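Local coordinates for uncharacterized protein (Bacteroides ovatus, PDB 4IRT) that is of unknown function but, as a putative neuraminidase with BNR repeats, may act on sialic acid-containing glycans, at residues G44-G49 / V88-H93; G49-D54 / K379-V384; I76-M79 / Y85-V88. All blocks are in the same frame, centred on the assembly; numbering follows the deposited sequence.

Interaction 1 (G44-G49 / V88-H93); sequences GYLVLG and VSFDHH. With EDO (1,2-ethanediol), chain L.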
loop_
_atom_site.group_PDB
_atom_site.type_symbol
_atom_site.label_atom_id
_atom_site.label_comp_id
_atom_site.label_asym_id
_atom_site.label_seq_id
_atom_site.Cartn_x
_atom_site.Cartn_y
_atom_site.Cartn_z
ATOM N N GLY A 44 0.188 -19.501 -11.219
ATOM C CA GLY A 44 0.247 -19.272 -9.802
ATOM C C GLY A 44 1.631 -19.161 -9.203
ATOM O O GLY A 44 1.755 -19.057 -7.979
ATOM N N TYR A 45 2.664 -19.167 -10.045
ATOM C CA TYR A 45 4.024 -19.057 -9.562
ATOM C C TYR A 45 4.404 -17.604 -9.310
ATOM O O TYR A 45 4.079 -16.705 -10.083
ATOM C CB TYR A 45 5.032 -19.703 -10.520
ATOM C CG TYR A 45 5.044 -21.212 -10.477
ATOM C CD1 TYR A 45 4.091 -21.947 -11.165
ATOM C CD2 TYR A 45 5.998 -21.905 -9.747
ATOM C CE1 TYR A 45 4.088 -23.339 -11.140
ATOM C CE2 TYR A 45 5.996 -23.291 -9.704
ATOM C CZ TYR A 45 5.039 -23.997 -10.405
ATOM O OH TYR A 45 5.011 -25.372 -10.370
ATOM N N LEU A 46 5.145 -17.396 -8.228
ATOM C CA LEU A 46 5.723 -16.113 -7.918
ATOM C C LEU A 46 6.864 -15.907 -8.881
ATOM O O LEU A 46 7.786 -16.732 -8.919
ATOM C CB LEU A 46 6.275 -16.143 -6.483
ATOM C CG LEU A 46 7.278 -15.074 -6.077
ATOM C CD1 LEU A 46 6.643 -13.706 -6.171
ATOM C CD2 LEU A 46 7.759 -15.316 -4.666
ATOM N N VAL A 47 6.796 -14.823 -9.642
ATOM C CA VAL A 47 7.833 -14.413 -10.550
ATOM C C VAL A 47 8.492 -13.158 -9.966
ATOM O O VAL A 47 7.799 -12.247 -9.487
ATOM C CB VAL A 47 7.222 -14.070 -11.925
ATOM C CG1 VAL A 47 8.262 -13.495 -12.868
ATOM C CG2 VAL A 47 6.575 -15.309 -12.525
ATOM N N LEU A 48 9.826 -13.100 -10.017
ATOM C CA LEU A 48 10.582 -11.882 -9.690
ATOM C C LEU A 48 11.311 -11.417 -10.949
ATOM O O LEU A 48 11.795 -12.239 -11.733
ATOM C CB LEU A 48 11.590 -12.148 -8.571
ATOM C CG LEU A 48 11.075 -12.655 -7.233
ATOM C CD1 LEU A 48 12.220 -12.785 -6.262
ATOM C CD2 LEU A 48 10.006 -11.739 -6.649
ATOM N N GLY A 49 11.355 -10.107 -11.160
ATOM C CA GLY A 49 12.032 -9.539 -12.290
ATOM C C GLY A 49 12.819 -8.296 -11.946
ATOM O O GLY A 49 12.581 -7.662 -10.936
ATOM N N VAL A 88 10.979 -10.836 0.400
ATOM C CA VAL A 88 9.666 -11.023 -0.178
ATOM C C VAL A 88 8.795 -11.899 0.718
ATOM O O VAL A 88 9.236 -12.917 1.248
ATOM C CB VAL A 88 9.759 -11.591 -1.614
ATOM C CG1 VAL A 88 10.331 -12.996 -1.607
ATOM C CG2 VAL A 88 8.408 -11.545 -2.306
ATOM N N SER A 89 7.545 -11.490 0.868
ATOM C CA SER A 89 6.581 -12.192 1.685
ATOM C C SER A 89 5.280 -12.249 0.887
ATOM O O SER A 89 4.892 -11.273 0.246
ATOM C CB SER A 89 6.424 -11.488 3.052
ATOM O OG SER A 89 5.602 -12.237 3.944
ATOM N N PHE A 90 4.615 -13.395 0.910
ATOM C CA PHE A 90 3.552 -13.657 -0.058
ATOM C C PHE A 90 2.548 -14.686 0.410
ATOM O O PHE A 90 2.839 -15.483 1.281
ATOM C CB PHE A 90 4.150 -14.156 -1.363
ATOM C CG PHE A 90 5.141 -15.269 -1.198
ATOM C CD1 PHE A 90 6.433 -15.017 -0.812
ATOM C CD2 PHE A 90 4.770 -16.586 -1.441
ATOM C CE1 PHE A 90 7.340 -16.054 -0.647
ATOM C CE2 PHE A 90 5.681 -17.641 -1.282
ATOM C CZ PHE A 90 6.967 -17.367 -0.897
ATOM N N ASP A 91 1.395 -14.674 -0.232
ATOM C CA ASP A 91 0.443 -15.788 -0.193
ATOM C C ASP A 91 -0.149 -16.098 1.189
ATOM O O ASP A 91 -0.124 -17.264 1.660
ATOM C CB ASP A 91 1.098 -17.054 -0.779
ATOM C CG ASP A 91 0.102 -18.196 -0.925
ATOM O OD1 ASP A 91 -1.087 -17.908 -1.191
ATOM O OD2 ASP A 91 0.489 -19.362 -0.739
ATOM N N HIS A 92 -0.718 -15.077 1.823
ATOM C CA HIS A 92 -1.386 -15.256 3.094
ATOM C C HIS A 92 -2.838 -14.782 3.120
ATOM O O HIS A 92 -3.180 -13.675 2.650
ATOM C CB HIS A 92 -0.726 -14.451 4.200
ATOM C CG HIS A 92 0.768 -14.516 4.242
ATOM N ND1 HIS A 92 1.561 -13.591 3.599
ATOM C CD2 HIS A 92 1.609 -15.330 4.929
ATOM C CE1 HIS A 92 2.831 -13.841 3.879
ATOM N NE2 HIS A 92 2.887 -14.884 4.689
ATOM N N HIS A 93 -3.644 -15.546 3.842
ATOM C CA HIS A 93 -4.949 -15.090 4.299
ATOM C C HIS A 93 -5.291 -15.813 5.584
ATOM O O HIS A 93 -6.154 -16.696 5.606
ATOM C CB HIS A 93 -6.002 -15.305 3.230
ATOM C CG HIS A 93 -7.293 -14.615 3.527
ATOM N ND1 HIS A 93 -8.418 -14.779 2.750
ATOM C CD2 HIS A 93 -7.645 -13.779 4.533
ATOM C CE1 HIS A 93 -9.401 -14.056 3.251
ATOM N NE2 HIS A 93 -8.962 -13.440 4.334
HETATM C C1 EDO L . -1.785 -20.178 1.626
HETATM O O1 EDO L . -2.178 -21.513 1.198
HETATM C C2 EDO L . -0.565 -20.202 2.545
HETATM O O2 EDO L . 0.668 -20.335 1.807
#
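L46 sets its methyl CD2 on the face of the F90 ring, 4.1 Å from the ring centroid and only 13° off the ring normal, a CH-pi contact centred on the six-membered ring. In the leucine, CG lies anti to the backbone N (chi1 162°) and CD2 continues the chain away from CA, which carries this methyl to the ring; the two side chains meet at about a right angle. The same CD2 lies 4.5 Å from V88 CG2, a looser apolar touch at the preceding inward-pointing position of strand 86-90. I76 of strand 76-80 touches L46, V88 and F90 alike, while Y40 of strand 34-40 packs on F90. The contact therefore lies between two consecutive antiparallel sheets, 28-63 and 76-101, which fits neighbouring blades of the beta-propeller to which the BNR-repeat family belongs; no hydrogen bond crosses between the segments. Beyond F90 the chain bends sharply, D91 adopting a positive phi of 64°. D91 OD1 is gripped by N68 N and N74 ND2, and D91 OD2 accepts a 2.7 Å hydrogen bond from O2 of a 1,2-ethanediol, probably carried over from crystallisation. Replacing D91 by an alanine would probably leave N68 N and N74 ND2 without their shared acceptor and release the diol from this side. N98 ND2 bonds both to the diol and to F90 O, an oxygen that also lies over one face of the H92 ring, 3.1 Å from its plane and nearer the edge than the middle. H92 NE2 in turn accepts a hydrogen bond from N98 N, and H93 is held by D71 OD2 at its ND1 and by stacking on H73.

Interaction 2 (G49-D54 / K379-V384); sequences GKRKLD and KLHLFV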
loop_
_atom_site.group_PDB
_atom_site.type_symbol
_atom_site.label_atom_id
_atom_site.label_comp_id
_atom_site.label_asym_id
_atom_site.label_seq_id
_atom_site.Cartn_x
_atom_site.Cartn_y
_atom_site.Cartn_z
ATOM N N GLY A 49 11.355 -10.107 -11.160
ATOM C CA GLY A 49 12.032 -9.539 -12.290
ATOM C C GLY A 49 12.819 -8.296 -11.946
ATOM O O GLY A 49 12.581 -7.662 -10.936
ATOM N N LYS A 50 13.765 -7.955 -12.818
ATOM C CA LYS A 50 14.512 -6.734 -12.667
ATOM C C LYS A 50 14.971 -6.207 -14.019
ATOM O O LYS A 50 15.129 -6.973 -14.982
ATOM C CB LYS A 50 15.720 -6.935 -11.748
ATOM C CG LYS A 50 16.847 -7.744 -12.360
ATOM C CD LYS A 50 17.903 -8.157 -11.337
ATOM C CE LYS A 50 18.727 -6.967 -10.869
ATOM N NZ LYS A 50 19.984 -7.329 -10.143
ATOM N N ARG A 51 15.194 -4.891 -14.058
ATOM C CA ARG A 51 15.783 -4.231 -15.185
ATOM C C ARG A 51 16.653 -3.072 -14.715
ATOM O O ARG A 51 16.504 -2.549 -13.588
ATOM C CB ARG A 51 14.708 -3.677 -16.125
ATOM C CG ARG A 51 13.781 -2.645 -15.498
ATOM C CD ARG A 51 13.160 -1.699 -16.514
ATOM N NE ARG A 51 12.189 -0.783 -15.893
ATOM C CZ ARG A 51 11.674 0.296 -16.492
ATOM N NH1 ARG A 51 12.038 0.621 -17.734
ATOM N NH2 ARG A 51 10.763 1.043 -15.876
ATOM N N LYS A 52 17.522 -2.619 -15.615
ATOM C CA LYS A 52 18.072 -1.267 -15.502
ATOM C C LYS A 52 16.997 -0.269 -15.869
ATOM O O LYS A 52 16.242 -0.473 -16.835
ATOM C CB LYS A 52 19.281 -1.084 -16.410
ATOM C CG LYS A 52 20.438 -1.949 -15.989
ATOM C CD LYS A 52 21.058 -1.428 -14.697
ATOM C CE LYS A 52 22.362 -2.139 -14.388
ATOM N NZ LYS A 52 22.969 -1.689 -13.105
ATOM N N LEU A 53 16.907 0.801 -15.091
ATOM C CA LEU A 53 15.927 1.853 -15.379
ATOM C C LEU A 53 16.091 2.510 -16.766
ATOM O O LEU A 53 15.131 3.060 -17.312
ATOM C CB LEU A 53 15.938 2.907 -14.283
ATOM C CG LEU A 53 15.210 2.526 -13.004
ATOM C CD1 LEU A 53 15.612 3.417 -11.849
ATOM C CD2 LEU A 53 13.713 2.558 -13.200
ATOM N N ASP A 54 17.282 2.434 -17.342
ATOM C CA ASP A 54 17.541 3.007 -18.664
ATOM C C ASP A 54 17.316 2.003 -19.800
ATOM O O ASP A 54 17.699 2.260 -20.931
ATOM C CB ASP A 54 18.964 3.594 -18.728
ATOM C CG ASP A 54 20.064 2.536 -18.718
ATOM O OD1 ASP A 54 19.785 1.323 -18.819
ATOM O OD2 ASP A 54 21.255 2.929 -18.643
ATOM N N LYS A 379 10.416 10.296 -9.962
ATOM C CA LYS A 379 9.723 9.653 -11.088
ATOM C C LYS A 379 8.632 8.773 -10.520
ATOM O O LYS A 379 8.828 8.156 -9.457
ATOM C CB LYS A 379 10.685 8.803 -11.891
ATOM C CG LYS A 379 11.683 9.629 -12.685
ATOM C CD LYS A 379 12.732 8.732 -13.314
ATOM C CE LYS A 379 13.570 9.494 -14.319
ATOM N NZ LYS A 379 14.410 8.573 -15.128
ATOM N N LEU A 380 7.477 8.765 -11.195
ATOM C CA LEU A 380 6.322 7.955 -10.786
ATOM C C LEU A 380 6.128 6.818 -11.764
ATOM O O LEU A 380 5.718 7.040 -12.934
ATOM C CB LEU A 380 5.038 8.797 -10.732
ATOM C CG LEU A 380 3.735 8.129 -10.294
ATOM C CD1 LEU A 380 3.921 7.544 -8.896
ATOM C CD2 LEU A 380 2.588 9.133 -10.327
ATOM N N HIS A 381 6.426 5.626 -11.294
ATOM C CA HIS A 381 6.249 4.399 -12.060
ATOM C C HIS A 381 5.192 3.591 -11.357
ATOM O O HIS A 381 5.257 3.396 -10.130
ATOM C CB HIS A 381 7.551 3.617 -12.143
ATOM C CG HIS A 381 8.570 4.224 -13.064
ATOM N ND1 HIS A 381 9.684 3.529 -13.477
ATOM C CD2 HIS A 381 8.662 5.454 -13.641
ATOM C CE1 HIS A 381 10.421 4.296 -14.267
ATOM N NE2 HIS A 381 9.827 5.474 -14.380
ATOM N N LEU A 382 4.209 3.168 -12.139
ATOM C CA LEU A 382 3.085 2.380 -11.663
ATOM C C LEU A 382 3.121 0.957 -12.209
ATOM O O LEU A 382 3.417 0.722 -13.400
ATOM C CB LEU A 382 1.774 3.050 -12.096
ATOM C CG LEU A 382 1.491 4.471 -11.631
ATOM C CD1 LEU A 382 0.284 5.075 -12.333
ATOM C CD2 LEU A 382 1.251 4.449 -10.132
ATOM N N PHE A 383 2.737 0.020 -11.342
ATOM C CA PHE A 383 2.428 -1.362 -11.704
ATOM C C PHE A 383 1.032 -1.380 -12.325
ATOM O O PHE A 383 0.033 -1.119 -11.647
ATOM C CB PHE A 383 2.468 -2.263 -10.450
ATOM C CG PHE A 383 2.327 -3.763 -10.734
ATOM C CD1 PHE A 383 1.109 -4.309 -11.161
ATOM C CD2 PHE A 383 3.401 -4.630 -10.571
ATOM C CE1 PHE A 383 0.972 -5.688 -11.428
ATOM C CE2 PHE A 383 3.265 -5.992 -10.817
ATOM C CZ PHE A 383 2.055 -6.539 -11.262
ATOM N N VAL A 384 0.950 -1.707 -13.604
ATOM C CA VAL A 384 -0.317 -1.634 -14.343
ATOM C C VAL A 384 -0.595 -2.985 -15.017
ATOM O O VAL A 384 0.224 -3.489 -15.760
ATOM C CB VAL A 384 -0.262 -0.510 -15.382
ATOM C CG1 VAL A 384 -1.494 -0.520 -16.278
ATOM C CG2 VAL A 384 -0.167 0.833 -14.669
#
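R51 NH2, which lies 3.6 Å from H381 ND1 across the contact, is gripped by two partners: E407 OE2 in a salt bridge and Q35 OE1 in a hydrogen bond. The approach to H381 is itself no hydrogen bond. The guanidinium and imidazole planes are inclined by 31°, and NH2 stands as near to H381 CE1 as to ND1, coming in obliquely to the ring. R51 gets there by a chain extended from CG to NE, after a first torsion of 61° that puts CG between the backbone N and the carbonyl carbon. Its other terminal nitrogen, NH1, bonds S55 O just beyond the strand, so both ends of the guanidinium are fixed. L53 adds the apolar part: its methyl CD2 lies 3.9 Å from H381 CE1, also at a slant to the ring. The imidazole leans on V405 and E407 of its own sheet and on L373 of helix 371-377, which L53 touches as well. Strand 45-52 belongs to the sheet 28-63, and strand 381-385 to the one formed by both chain ends, 5-12 with 401-407. That sheet, mixing N- and C-terminal strands, is consistent with the closing blade of a beta-propeller, and this contact packs it against the adjacent sheet. The backbones stay well separated, with 10.5 Å between L53 CA and H381 CA, so side chains alone span the gap. Q35, next to R51 on strand 34-40, joins both groups, because its OE1 takes R51 NH2 and its NE2 bonds H381 ND1. With the amide nitrogen as donor, ND1 serves as acceptor, so the imidazole is likely to be neutral beside the arginine, whose buried charge E407 can balance.

Interaction 3 (I76-M79 / Y85-V88); sequences ISMM and YIHV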
loop_
_atom_site.group_PDB
_atom_site.type_symbol
_atom_site.label_atom_id
_atom_site.label_comp_id
_atom_site.label_asym_id
_atom_site.label_seq_id
_atom_site.Cartn_x
_atom_site.Cartn_y
_atom_site.Cartn_z
ATOM N N ILE A 76 1.691 -10.537 -2.899
ATOM C CA ILE A 76 3.138 -10.511 -2.749
ATOM C C ILE A 76 3.549 -9.066 -2.411
ATOM O O ILE A 76 3.210 -8.107 -3.151
ATOM C CB ILE A 76 3.834 -10.851 -4.080
ATOM C CG1 ILE A 76 3.431 -12.230 -4.613
ATOM C CG2 ILE A 76 5.363 -10.741 -3.941
ATOM C CD1 ILE A 76 3.455 -12.291 -6.136
ATOM N N SER A 77 4.314 -8.912 -1.344
ATOM C CA SER A 77 5.011 -7.667 -1.058
ATOM C C SER A 77 6.519 -7.920 -1.029
ATOM O O SER A 77 6.996 -8.896 -0.409
ATOM C CB SER A 77 4.583 -7.104 0.304
ATOM O OG SER A 77 3.294 -6.501 0.284
HETATM N N MSE A 78 7.266 -7.014 -1.659
HETATM C CA MSE A 78 8.724 -7.081 -1.729
HETATM C C MSE A 78 9.384 -5.776 -1.336
HETATM O O MSE A 78 8.738 -4.703 -1.273
HETATM C CB MSE A 78 9.152 -7.479 -3.138
HETATM C CG MSE A 78 9.277 -6.294 -4.063
HETATM SE SE MSE A 78 9.437 -6.670 -5.978
HETATM C CE MSE A 78 10.938 -7.843 -5.930
HETATM N N MSE A 79 10.691 -5.855 -1.067
HETATM C CA MSE A 79 11.507 -4.688 -0.724
HETATM C C MSE A 79 12.959 -5.061 -0.829
HETATM O O MSE A 79 13.302 -6.232 -0.735
HETATM C CB MSE A 79 11.203 -4.244 0.714
HETATM C CG MSE A 79 11.919 -2.990 1.209
HETATM SE SE MSE A 79 11.688 -1.419 0.072
HETATM C CE MSE A 79 9.765 -1.379 -0.087
ATOM N N TYR A 85 19.658 -7.046 -1.045
ATOM C CA TYR A 85 18.924 -8.319 -0.988
ATOM C C TYR A 85 17.432 -8.040 -1.163
ATOM O O TYR A 85 16.901 -7.095 -0.591
ATOM C CB TYR A 85 19.140 -9.070 0.338
ATOM C CG TYR A 85 20.504 -9.657 0.477
ATOM C CD1 TYR A 85 21.545 -8.922 1.019
ATOM C CD2 TYR A 85 20.757 -10.953 0.077
ATOM C CE1 TYR A 85 22.820 -9.457 1.136
ATOM C CE2 TYR A 85 22.021 -11.503 0.179
ATOM C CZ TYR A 85 23.053 -10.753 0.709
ATOM O OH TYR A 85 24.318 -11.305 0.803
ATOM N N ILE A 86 16.781 -8.840 -1.997
ATOM C CA ILE A 86 15.335 -8.810 -2.074
ATOM C C ILE A 86 14.779 -9.560 -0.856
ATOM O O ILE A 86 15.230 -10.670 -0.553
ATOM C CB ILE A 86 14.772 -9.501 -3.337
ATOM C CG1 ILE A 86 15.307 -8.871 -4.622
ATOM C CG2 ILE A 86 13.245 -9.460 -3.311
ATOM C CD1 ILE A 86 15.002 -9.664 -5.880
ATOM N N HIS A 87 13.838 -8.926 -0.149
ATOM C CA HIS A 87 13.025 -9.579 0.854
ATOM C C HIS A 87 11.607 -9.673 0.287
ATOM O O HIS A 87 11.095 -8.687 -0.230
ATOM C CB HIS A 87 12.964 -8.735 2.113
ATOM C CG HIS A 87 14.279 -8.573 2.794
ATOM N ND1 HIS A 87 14.544 -9.097 4.041
ATOM C CD2 HIS A 87 15.421 -7.964 2.390
ATOM C CE1 HIS A 87 15.787 -8.804 4.382
ATOM N NE2 HIS A 87 16.332 -8.095 3.411
ATOM N N VAL A 88 10.979 -10.836 0.400
ATOM C CA VAL A 88 9.666 -11.023 -0.178
ATOM C C VAL A 88 8.795 -11.899 0.718
ATOM O O VAL A 88 9.236 -12.917 1.248
ATOM C CB VAL A 88 9.759 -11.591 -1.614
ATOM C CG1 VAL A 88 10.331 -12.996 -1.607
ATOM C CG2 VAL A 88 8.408 -11.545 -2.306
#
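The beta hairpin of strands 76-80 and 86-90 forms two of the three strands of an antiparallel sheet, probably one blade of the propeller. Segments 76-79 and 86-88 run antiparallel, their directions 156° apart and their axes 4.8 Å at closest. M79 and H87 are a hydrogen-bonded pair: H87 N reaches M79 O at 2.8 Å, almost straight, and M79 N returns to H87 O at 3.0 Å along a more bent line (143° at the hydrogen). M78 and V88, the neighbouring non-hydrogen-bonded pair, are joined by CA-H...O contacts, M78 CA lying 3.2 Å from H87 O. On the face of M78 and V88, both methionines of the segment being selenomethionine, M78 bends at its last torsion (chi3 -55°) so that its terminal CE lies 3.8 Å from I86 CG2. I76 and V88 run alongside each other, I76 CG2 3.5 Å from V88 CG2. The face of M79 and H87 turns to strand 124-131, where both touch F129. H87 is fixed at both ring nitrogens, ND1 by Y99 OH and NE2 by D81 OD2 from the connecting turn, and the edge of its ring lies near M79 O, with CD2 4.2 Å away.

Overall arrangement
Interactions 1 and 2 use successive parts of strand 45-52 and share G49; their centres are 18 Å apart, one joining this sheet to the next along the chain, the other to the sheet of the chain ends. Interactions 1 and 3 lie closer, with centres about 9 Å apart, and share V88. They touch directly: S89 O lies 2.9 Å from S77 N, probably hydrogen-bonded, and L46 CD1 packs 3.5 Å from I76 CD1, so the hairpin of interaction 3 backs the inter-sheet contact. Interactions 2 and 3 do not touch, their nearest atoms being about 5 Å apart. The bound 1,2-ethanediol belongs to the 88-93 end of interaction 1.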